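Local coordinates for tail spike protein (Acinetobacter phage vB_AbaP_AS12, PDB 6EU4) that forms the trimeric tailspike of the phage, which probably recognises and degrades the capsular polysaccharide of its Acinetobacter baumannii host, at residues 87-98 with 115-125. Residues are numbered along the deposited sequence; the frame is centred on the assembly and turned at random.
Sequences NTVSPEHAGAKL and SGCKVRLNGLY
The first parallel strand pairing of the tailspike's right-handed beta-helix brings strand 88-89 against strand 118-121, with T88 beside K118 and V89 beside V119. Three backbone bonds join them, K118 N to N87 O, V89 N to K118 O and R120 N to V89 O, all three 2.9 Å. At the start of the pairing N87 ND2 donates to G116 O, while OD1 of N87 accepts from K53 of the second subunit. T88 and K118 run alongside each other, and CG2 of T88, anti to its own nitrogen, rests on CG of R120 at 3.6 Å.

Beyond the strands the polar contacts centre on E92, whose carboxylate is shared between two side chains. N122 ND2 reaches OE2 on the syn side at 2.9 Å, almost straight (177°) and within its own amide plane; its other bond goes to S90 OG at 2.8 Å, an oxygen also bonded to N86 of the third subunit. The Y125 hydroxyl donates to OE1 over 2.6 Å, coming from above the carboxylate plane, and also accepts from N122 N, so the phenol ties the 3-10 turn 91-94 to the bend at N122. A sharp bend in the E92 chain (chi2 88°) curls the carboxylate back to these partners. P91 CG lies over one face of the Y125 ring, 4.1 Å from its centroid, in a CH-pi contact, and also touches L121 CD2. L98 CD2 packs obliquely against the ring, 3.5 Å from CE1.

K118 NZ is held by E140 of its own chain and by E140 of the second subunit. Strand 118-121 pairs in parallel with strand 138-141 in turn, while helix 106-113 links the two strands and lends I109 to Y125, and F149 of strand 148-151 packs against both L121 and Y125.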
loop_
_atom_site.group_PDB
_atom_site.type_symbol
_atom_site.label_atom_id
_atom_site.label_comp_id
_atom_site.label_asym_id
_atom_site.label_seq_id
_atom_site.Cartn_x
_atom_site.Cartn_y
_atom_site.Cartn_z
ATOM N N ASN A 87 29.945 13.184 -22.950
ATOM C CA ASN A 87 30.222 11.808 -22.538
ATOM C C ASN A 87 29.110 10.852 -22.949
ATOM O O ASN A 87 28.740 9.943 -22.202
ATOM C CB ASN A 87 30.443 11.719 -21.026
ATOM C CG ASN A 87 31.091 10.398 -20.603
ATOM O OD1 ASN A 87 31.944 9.857 -21.304
ATOM N ND2 ASN A 87 30.671 9.875 -19.463
ATOM N N THR A 88 28.581 11.045 -24.154
ATOM C CA THR A 88 27.516 10.197 -24.681
ATOM C C THR A 88 27.898 9.681 -26.058
ATOM O O THR A 88 28.331 10.461 -26.908
ATOM C CB THR A 88 26.220 10.982 -24.766
ATOM O OG1 THR A 88 25.913 11.509 -23.474
ATOM C CG2 THR A 88 25.085 10.084 -25.238
ATOM N N VAL A 89 27.728 8.375 -26.286
ATOM C CA VAL A 89 28.003 7.760 -27.583
ATOM C C VAL A 89 26.891 6.772 -27.907
ATOM O O VAL A 89 26.053 6.433 -27.068
ATOM C CB VAL A 89 29.360 7.015 -27.642
ATOM C CG1 VAL A 89 30.525 7.962 -27.386
ATOM C CG2 VAL A 89 29.359 5.851 -26.671
ATOM N N SER A 90 26.929 6.276 -29.143
ATOM C CA SER A 90 26.042 5.248 -29.655
ATOM C C SER A 90 26.869 4.069 -30.170
ATOM O O SER A 90 28.027 4.248 -30.544
ATOM C CB SER A 90 25.176 5.803 -30.788
ATOM O OG SER A 90 24.386 6.898 -30.335
ATOM N N PRO A 91 26.310 2.860 -30.203
ATOM C CA PRO A 91 27.068 1.727 -30.762
ATOM C C PRO A 91 27.611 1.990 -32.165
ATOM O O PRO A 91 28.663 1.447 -32.527
ATOM C CB PRO A 91 26.040 0.588 -30.743
ATOM C CG PRO A 91 25.131 0.943 -29.618
ATOM C CD PRO A 91 25.012 2.434 -29.656
ATOM N N GLU A 92 26.917 2.817 -32.950
ATOM C CA GLU A 92 27.390 3.221 -34.273
ATOM C C GLU A 92 28.797 3.807 -34.231
ATOM O O GLU A 92 29.565 3.635 -35.183
ATOM C CB GLU A 92 26.442 4.270 -34.895
ATOM C CG GLU A 92 25.027 3.834 -35.153
ATOM C CD GLU A 92 24.114 4.056 -33.938
ATOM O OE1 GLU A 92 24.236 3.298 -32.962
ATOM O OE2 GLU A 92 23.284 4.986 -33.970
ATOM N N HIS A 93 29.146 4.521 -33.154
ATOM C CA HIS A 93 30.460 5.155 -33.067
ATOM C C HIS A 93 31.586 4.137 -32.978
ATOM O O HIS A 93 32.742 4.481 -33.251
ATOM C CB HIS A 93 30.514 6.099 -31.865
ATOM C CG HIS A 93 29.673 7.326 -32.036
ATOM N ND1 HIS A 93 28.486 7.521 -31.362
ATOM C CD2 HIS A 93 29.838 8.410 -32.830
ATOM C CE1 HIS A 93 27.965 8.681 -31.722
ATOM N NE2 HIS A 93 28.764 9.238 -32.617
ATOM N N ALA A 94 31.272 2.901 -32.611
ATOM C CA ALA A 94 32.249 1.827 -32.532
ATOM C C ALA A 94 32.111 0.848 -33.690
ATOM O O ALA A 94 32.811 -0.171 -33.715
ATOM C CB ALA A 94 32.104 1.092 -31.198
ATOM N N GLY A 95 31.232 1.127 -34.651
ATOM C CA GLY A 95 31.086 0.287 -35.828
ATOM C C GLY A 95 29.841 -0.575 -35.883
ATOM O O GLY A 95 29.764 -1.466 -36.748
ATOM N N ALA A 96 28.874 -0.358 -34.996
ATOM C CA ALA A 96 27.603 -1.057 -35.104
ATOM C C ALA A 96 26.859 -0.566 -36.336
ATOM O O ALA A 96 27.132 0.510 -36.864
ATOM C CB ALA A 96 26.734 -0.826 -33.867
ATOM N N LYS A 97 25.905 -1.365 -36.790
ATOM C CA LYS A 97 24.981 -0.939 -37.838
ATOM C C LYS A 97 23.556 -1.005 -37.314
ATOM O O LYS A 97 23.205 -1.889 -36.526
ATOM C CB LYS A 97 25.130 -1.792 -39.111
ATOM C CG LYS A 97 26.478 -1.599 -39.796
ATOM C CD LYS A 97 26.526 -2.226 -41.185
ATOM C CE LYS A 97 27.932 -2.172 -41.756
ATOM N NZ LYS A 97 27.981 -2.728 -43.134
ATOM N N LEU A 98 22.740 -0.050 -37.748
ATOM C CA LEU A 98 21.339 0.022 -37.369
ATOM C C LEU A 98 20.454 -0.752 -38.329
ATOM O O LEU A 98 20.579 -0.612 -39.548
ATOM C CB LEU A 98 20.879 1.476 -37.362
ATOM C CG LEU A 98 21.470 2.384 -36.297
ATOM C CD1 LEU A 98 21.238 3.824 -36.686
ATOM C CD2 LEU A 98 20.813 2.087 -34.984
ATOM N N SER A 115 32.731 1.533 -22.046
ATOM C CA SER A 115 33.517 2.731 -22.341
ATOM C C SER A 115 33.471 3.771 -21.225
ATOM O O SER A 115 34.293 4.695 -21.215
ATOM C CB SER A 115 32.994 3.402 -23.608
ATOM O OG SER A 115 31.683 3.893 -23.369
ATOM N N GLY A 116 32.503 3.677 -20.328
ATOM C CA GLY A 116 32.267 4.740 -19.373
ATOM C C GLY A 116 31.390 5.861 -19.883
ATOM O O GLY A 116 31.061 6.773 -19.106
ATOM N N CYS A 117 31.004 5.839 -21.160
ATOM C CA CYS A 117 30.064 6.820 -21.685
ATOM C C CYS A 117 28.630 6.405 -21.376
ATOM O O CYS A 117 28.323 5.225 -21.198
ATOM C CB CYS A 117 30.216 6.969 -23.200
ATOM S SG CYS A 117 31.909 7.281 -23.753
ATOM N N LYS A 118 27.743 7.400 -21.334
ATOM C CA LYS A 118 26.326 7.127 -21.522
ATOM C C LYS A 118 26.138 6.550 -22.918
ATOM O O LYS A 118 26.727 7.035 -23.886
ATOM C CB LYS A 118 25.507 8.412 -21.358
ATOM C CG LYS A 118 24.016 8.215 -21.586
ATOM C CD LYS A 118 23.210 9.495 -21.343
ATOM C CE LYS A 118 21.729 9.232 -21.553
ATOM N NZ LYS A 118 20.927 10.461 -21.283
ATOM N N VAL A 119 25.337 5.498 -23.022
ATOM C CA VAL A 119 25.122 4.788 -24.280
ATOM C C VAL A 119 23.701 5.052 -24.742
ATOM O O VAL A 119 22.745 4.724 -24.029
ATOM C CB VAL A 119 25.352 3.282 -24.130
ATOM C CG1 VAL A 119 25.021 2.574 -25.435
ATOM C CG2 VAL A 119 26.788 3.009 -23.755
ATOM N N ARG A 120 23.567 5.602 -25.948
ATOM C CA ARG A 120 22.278 5.798 -26.588
ATOM C C ARG A 120 22.031 4.713 -27.630
ATOM O O ARG A 120 22.891 4.441 -28.478
ATOM C CB ARG A 120 22.210 7.178 -27.239
ATOM C CG ARG A 120 22.070 8.312 -26.220
ATOM C CD ARG A 120 20.618 8.480 -25.726
ATOM N NE ARG A 120 19.837 9.151 -26.766
ATOM C CZ ARG A 120 18.948 8.561 -27.557
ATOM N NH1 ARG A 120 18.649 7.263 -27.419
ATOM N NH2 ARG A 120 18.343 9.283 -28.500
ATOM N N LEU A 121 20.856 4.103 -27.570
ATOM C CA LEU A 121 20.433 3.107 -28.548
ATOM C C LEU A 121 19.439 3.745 -29.511
ATOM O O LEU A 121 18.423 4.300 -29.085
ATOM C CB LEU A 121 19.807 1.902 -27.844
ATOM C CG LEU A 121 20.714 1.219 -26.809
ATOM C CD1 LEU A 121 20.017 0.006 -26.176
ATOM C CD2 LEU A 121 22.074 0.816 -27.388
ATOM N N ASN A 122 19.725 3.651 -30.810
ATOM C CA ASN A 122 19.004 4.424 -31.816
ATOM C C ASN A 122 18.289 3.566 -32.849
ATOM O O ASN A 122 17.826 4.088 -33.869
ATOM C CB ASN A 122 19.984 5.362 -32.497
ATOM C CG ASN A 122 20.737 6.192 -31.503
ATOM O OD1 ASN A 122 20.146 6.697 -30.541
ATOM N ND2 ASN A 122 22.042 6.317 -31.699
ATOM N N GLY A 123 18.189 2.272 -32.604
ATOM C CA GLY A 123 17.509 1.367 -33.504
ATOM C C GLY A 123 17.760 -0.037 -33.003
ATOM O O GLY A 123 18.132 -0.221 -31.845
ATOM N N LEU A 124 17.558 -1.015 -33.879
ATOM C CA LEU A 124 17.784 -2.410 -33.529
ATOM C C LEU A 124 19.181 -2.822 -33.967
ATOM O O LEU A 124 19.593 -2.580 -35.114
ATOM C CB LEU A 124 16.756 -3.322 -34.172
ATOM C CG LEU A 124 15.322 -3.035 -33.735
ATOM C CD1 LEU A 124 14.343 -3.830 -34.612
ATOM C CD2 LEU A 124 15.139 -3.316 -32.238
ATOM N N TYR A 125 19.897 -3.441 -33.050
ATOM C CA TYR A 125 21.225 -3.971 -33.308
ATOM C C TYR A 125 21.161 -5.482 -33.144
ATOM O O TYR A 125 20.567 -5.976 -32.182
ATOM C CB TYR A 125 22.236 -3.390 -32.341
ATOM C CG TYR A 125 22.221 -1.888 -32.236
ATOM C CD1 TYR A 125 22.987 -1.095 -33.083
ATOM C CD2 TYR A 125 21.437 -1.260 -31.282
ATOM C CE1 TYR A 125 22.979 0.297 -32.968
ATOM C CE2 TYR A 125 21.424 0.126 -31.153
ATOM C CZ TYR A 125 22.185 0.893 -31.984
ATOM O OH TYR A 125 22.144 2.261 -31.846
HETATM O O HOH W 1 20.951 -4.281 -36.872
#